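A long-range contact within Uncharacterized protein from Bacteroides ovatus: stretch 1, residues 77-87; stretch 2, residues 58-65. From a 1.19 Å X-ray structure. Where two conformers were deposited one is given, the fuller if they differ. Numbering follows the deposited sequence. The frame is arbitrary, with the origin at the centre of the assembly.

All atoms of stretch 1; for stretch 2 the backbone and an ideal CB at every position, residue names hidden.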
# COMPACT_ATOMS: atom_id res chain seq x y z
N LYS A 77 29.48 0.96 -15.91
CA LYS A 77 30.22 2.14 -15.49
C LYS A 77 29.80 3.30 -16.39
O LYS A 77 30.00 3.26 -17.61
CB LYS A 77 31.73 1.87 -15.61
CG LYS A 77 32.23 0.65 -14.80
CD LYS A 77 33.72 0.48 -14.94
CE LYS A 77 34.34 -0.14 -13.72
NZ LYS A 77 35.79 0.20 -13.61
N ILE A 78 29.23 4.33 -15.79
CA ILE A 78 28.70 5.46 -16.52
C ILE A 78 29.57 6.69 -16.29
O ILE A 78 29.80 7.06 -15.15
CB ILE A 78 27.23 5.76 -16.10
CG1 ILE A 78 26.33 4.53 -16.23
CG2 ILE A 78 26.68 6.92 -16.92
CD1 ILE A 78 24.81 4.75 -15.93
N PRO A 79 30.08 7.32 -17.35
CA PRO A 79 30.97 8.46 -17.17
C PRO A 79 30.21 9.72 -16.75
O PRO A 79 29.00 9.82 -16.95
CB PRO A 79 31.59 8.63 -18.56
CG PRO A 79 30.49 8.20 -19.49
CD PRO A 79 29.85 7.03 -18.77
N SER A 80 30.92 10.71 -16.23
CA SER A 80 30.31 11.91 -15.69
C SER A 80 29.62 12.76 -16.71
O SER A 80 28.84 13.66 -16.38
CB SER A 80 31.34 12.75 -14.96
OG SER A 80 32.27 13.31 -15.88
N THR A 81 29.93 12.50 -17.98
CA THR A 81 29.38 13.23 -19.08
C THR A 81 27.93 12.88 -19.41
O THR A 81 27.24 13.65 -20.09
CB THR A 81 30.24 13.05 -20.34
OG1 THR A 81 30.40 11.65 -20.61
CG2 THR A 81 31.65 13.67 -20.08
N VAL A 82 27.46 11.74 -18.90
CA VAL A 82 26.09 11.33 -19.10
C VAL A 82 25.20 12.13 -18.17
O VAL A 82 25.31 12.03 -16.96
CB VAL A 82 25.93 9.81 -18.92
CG1 VAL A 82 24.45 9.41 -18.77
CG2 VAL A 82 26.55 9.05 -20.09
N ARG A 83 24.30 12.90 -18.77
CA ARG A 83 23.40 13.79 -18.03
C ARG A 83 21.94 13.41 -18.11
O ARG A 83 21.12 14.02 -17.39
CB ARG A 83 23.57 15.24 -18.44
CG ARG A 83 23.26 15.54 -19.81
CD ARG A 83 23.67 17.01 -20.09
NE ARG A 83 23.12 17.40 -21.38
CZ ARG A 83 23.82 17.63 -22.49
NH1 ARG A 83 25.15 17.56 -22.51
NH2 ARG A 83 23.17 17.94 -23.60
N GLU A 84 21.62 12.38 -18.88
CA GLU A 84 20.24 11.93 -19.07
C GLU A 84 20.26 10.44 -19.30
O GLU A 84 21.11 9.93 -20.01
CB GLU A 84 19.66 12.63 -20.28
CG GLU A 84 18.22 12.32 -20.60
CD GLU A 84 17.74 13.08 -21.83
OE1 GLU A 84 18.16 14.24 -22.00
OE2 GLU A 84 16.95 12.50 -22.61
N ILE A 85 19.32 9.73 -18.68
CA ILE A 85 19.18 8.28 -18.81
C ILE A 85 17.72 8.04 -19.23
O ILE A 85 16.79 8.50 -18.56
CB ILE A 85 19.52 7.54 -17.53
CG1 ILE A 85 20.98 7.81 -17.12
CG2 ILE A 85 19.23 6.04 -17.71
CD1 ILE A 85 21.37 7.18 -15.76
N GLY A 86 17.52 7.33 -20.32
CA GLY A 86 16.16 7.14 -20.87
C GLY A 86 15.32 6.22 -20.00
O GLY A 86 15.84 5.42 -19.22
N GLU A 87 14.02 6.31 -20.25
CA GLU A 87 13.08 5.34 -19.65
C GLU A 87 13.48 3.92 -20.06
O GLU A 87 14.03 3.71 -21.16
CB GLU A 87 11.64 5.60 -20.09
CG GLU A 87 11.07 6.88 -19.60
CD GLU A 87 9.59 6.97 -19.87
OE1 GLU A 87 9.09 6.10 -20.61
OE2 GLU A 87 8.94 7.88 -19.33
N UNK A 58 30.87 13.48 -27.85
CA UNK A 58 30.68 13.38 -26.40
C UNK A 58 29.51 12.47 -26.11
O UNK A 58 28.46 12.62 -26.73
CB UNK A 58 30.46 14.76 -25.77
N UNK A 59 29.71 11.54 -25.18
CA UNK A 59 28.69 10.59 -24.77
C UNK A 59 27.89 11.23 -23.62
O UNK A 59 28.36 11.25 -22.48
CB UNK A 59 29.31 9.26 -24.35
N UNK A 60 26.71 11.76 -23.94
CA UNK A 60 25.97 12.60 -23.03
C UNK A 60 24.66 12.02 -22.51
O UNK A 60 24.03 12.62 -21.65
CB UNK A 60 25.68 13.93 -23.72
N UNK A 61 24.27 10.85 -23.00
CA UNK A 61 23.02 10.26 -22.57
C UNK A 61 23.07 8.76 -22.80
O UNK A 61 23.86 8.23 -23.59
CB UNK A 61 21.83 10.89 -23.31
N UNK A 62 22.16 8.07 -22.10
CA UNK A 62 21.84 6.67 -22.35
C UNK A 62 20.43 6.65 -22.90
O UNK A 62 19.52 7.25 -22.32
CB UNK A 62 21.97 5.81 -21.09
N UNK A 63 20.27 5.99 -24.04
CA UNK A 63 19.00 6.02 -24.73
C UNK A 63 17.88 5.22 -24.09
O UNK A 63 18.10 4.33 -23.27
CB UNK A 63 19.21 5.52 -26.16
N UNK A 64 16.68 5.54 -24.54
CA UNK A 64 15.49 4.77 -24.22
C UNK A 64 15.73 3.27 -24.42
O UNK A 64 16.16 2.83 -25.50
CB UNK A 64 14.31 5.24 -25.08
N UNK A 65 15.43 2.49 -23.39
CA UNK A 65 15.54 1.04 -23.44
C UNK A 65 16.91 0.52 -23.92
O UNK A 65 17.01 -0.59 -24.41
CB UNK A 65 14.44 0.49 -24.36

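At position 58 the CA-to-CB bond points sideways and the ideal CB has no atom of stretch 1 within 5.5 Å. As far as stretch 1 is concerned, nearly any residue would do; the residue is D58.

Position 59 also points sideways, with apolar atoms of V82 and P79 nearby: its ideal CB lies 5.1 Å from both V82 CG2 and P79 CG, and 4.6 Å from T81 OG1. Those apolar atoms would suit valine, isoleucine or leucine. Separately, the backbone oxygen of 59 takes a hydrogen bond from T81 OG1 at 2.8 Å. The residue is V59, whose CG1 comes within 4.3 Å of V82 CG2.

Position 60 points away overall, yet its ideal CB sits 3.9 Å from R83 NH1 and 4.0 Å from T81 O. Its backbone carries much of the contact: its O accepts from R83 N at 2.9 Å, nearly linear at 174°, and its CA approaches T81 O at 3.4 Å in a CA-H...O contact. An aliphatic chain could lie against the guanidinium; an acid could answer its charge. The residue is V60, its CB over one face of the R83 guanidinium, 3.8 Å from NH1.

At position 61 the ideal CB lies 3.5 Å from E84 O, and the CA makes a CA-H...O contact with the same E84 O at 3.2 Å. The room beyond CB is open, so many small or polar residues, and larger ones too, would suit. The residue is S61, with its CB 4.1 Å from E84 CB and chi1 in p. Its N finds no partner.

Position 62 turns its CB to the sheet face that carries I85. Two bonds to the same strand, one to the residue before I85 and one to the residue after it, set the parallel register: its N donates to E84 O at 3.0 Å, and its O accepts from G86 N at 2.8 Å. Stretch 1 offers methyls of I78, V82 and I85, calling for a large aliphatic such as isoleucine, leucine or methionine. The residue is I62: CD1 meets I78 CD1 at 3.6 Å and CG1 meets V82 CG1 at 4.2 Å. A water also donates to I62 O (2.9 Å) and to E84 OE2 (3.2 Å).

Position 63 would aim a CB away from stretch 1, and its phi/psi of -73/163 does not demand glycine. Many residues fit; it is G63.

Position 64 points sideways, its ideal CB 4.2 Å from E87 O, with open space beside the E87 chain. A long polar or aromatic residue would suit. It is Y64, whose CE2 reaches 4.1 Å from E87 OE1.

At 65, phi/psi of 51/30 is left-handed, favouring glycine, asparagine or aspartate, while CB points away. The residue is A65, whose N donates to E87 O at 2.9 Å.

Stretch 2 (58-65) DVVSIGYA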
# COMPACT_ATOMS: atom_id res chain seq x y z
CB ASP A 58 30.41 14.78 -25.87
CG ASP A 58 31.63 15.70 -26.04
OD1 ASP A 58 32.75 15.33 -25.61
OD2 ASP A 58 31.48 16.77 -26.67
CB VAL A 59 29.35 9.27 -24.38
CG1 VAL A 59 28.28 8.21 -23.99
CG2 VAL A 59 30.27 8.71 -25.50
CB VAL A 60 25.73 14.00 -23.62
CG1 VAL A 60 27.07 14.64 -23.98
CG2 VAL A 60 24.79 13.97 -24.82
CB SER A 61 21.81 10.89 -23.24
OG SER A 61 21.85 10.70 -24.62
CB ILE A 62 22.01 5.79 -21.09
CG1 ILE A 62 23.49 5.79 -20.67
CG2 ILE A 62 21.51 4.35 -21.35
CD1 ILE A 62 23.73 5.17 -19.38
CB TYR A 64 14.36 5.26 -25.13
CG TYR A 64 13.02 4.59 -24.95
CD1 TYR A 64 12.72 3.42 -25.63
CD2 TYR A 64 12.07 5.14 -24.11
CE1 TYR A 64 11.45 2.81 -25.47
CE2 TYR A 64 10.80 4.54 -23.94
CZ TYR A 64 10.52 3.38 -24.61
OH TYR A 64 9.27 2.77 -24.45
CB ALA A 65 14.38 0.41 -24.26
O HOH W 1 17.86 9.49 -23.07
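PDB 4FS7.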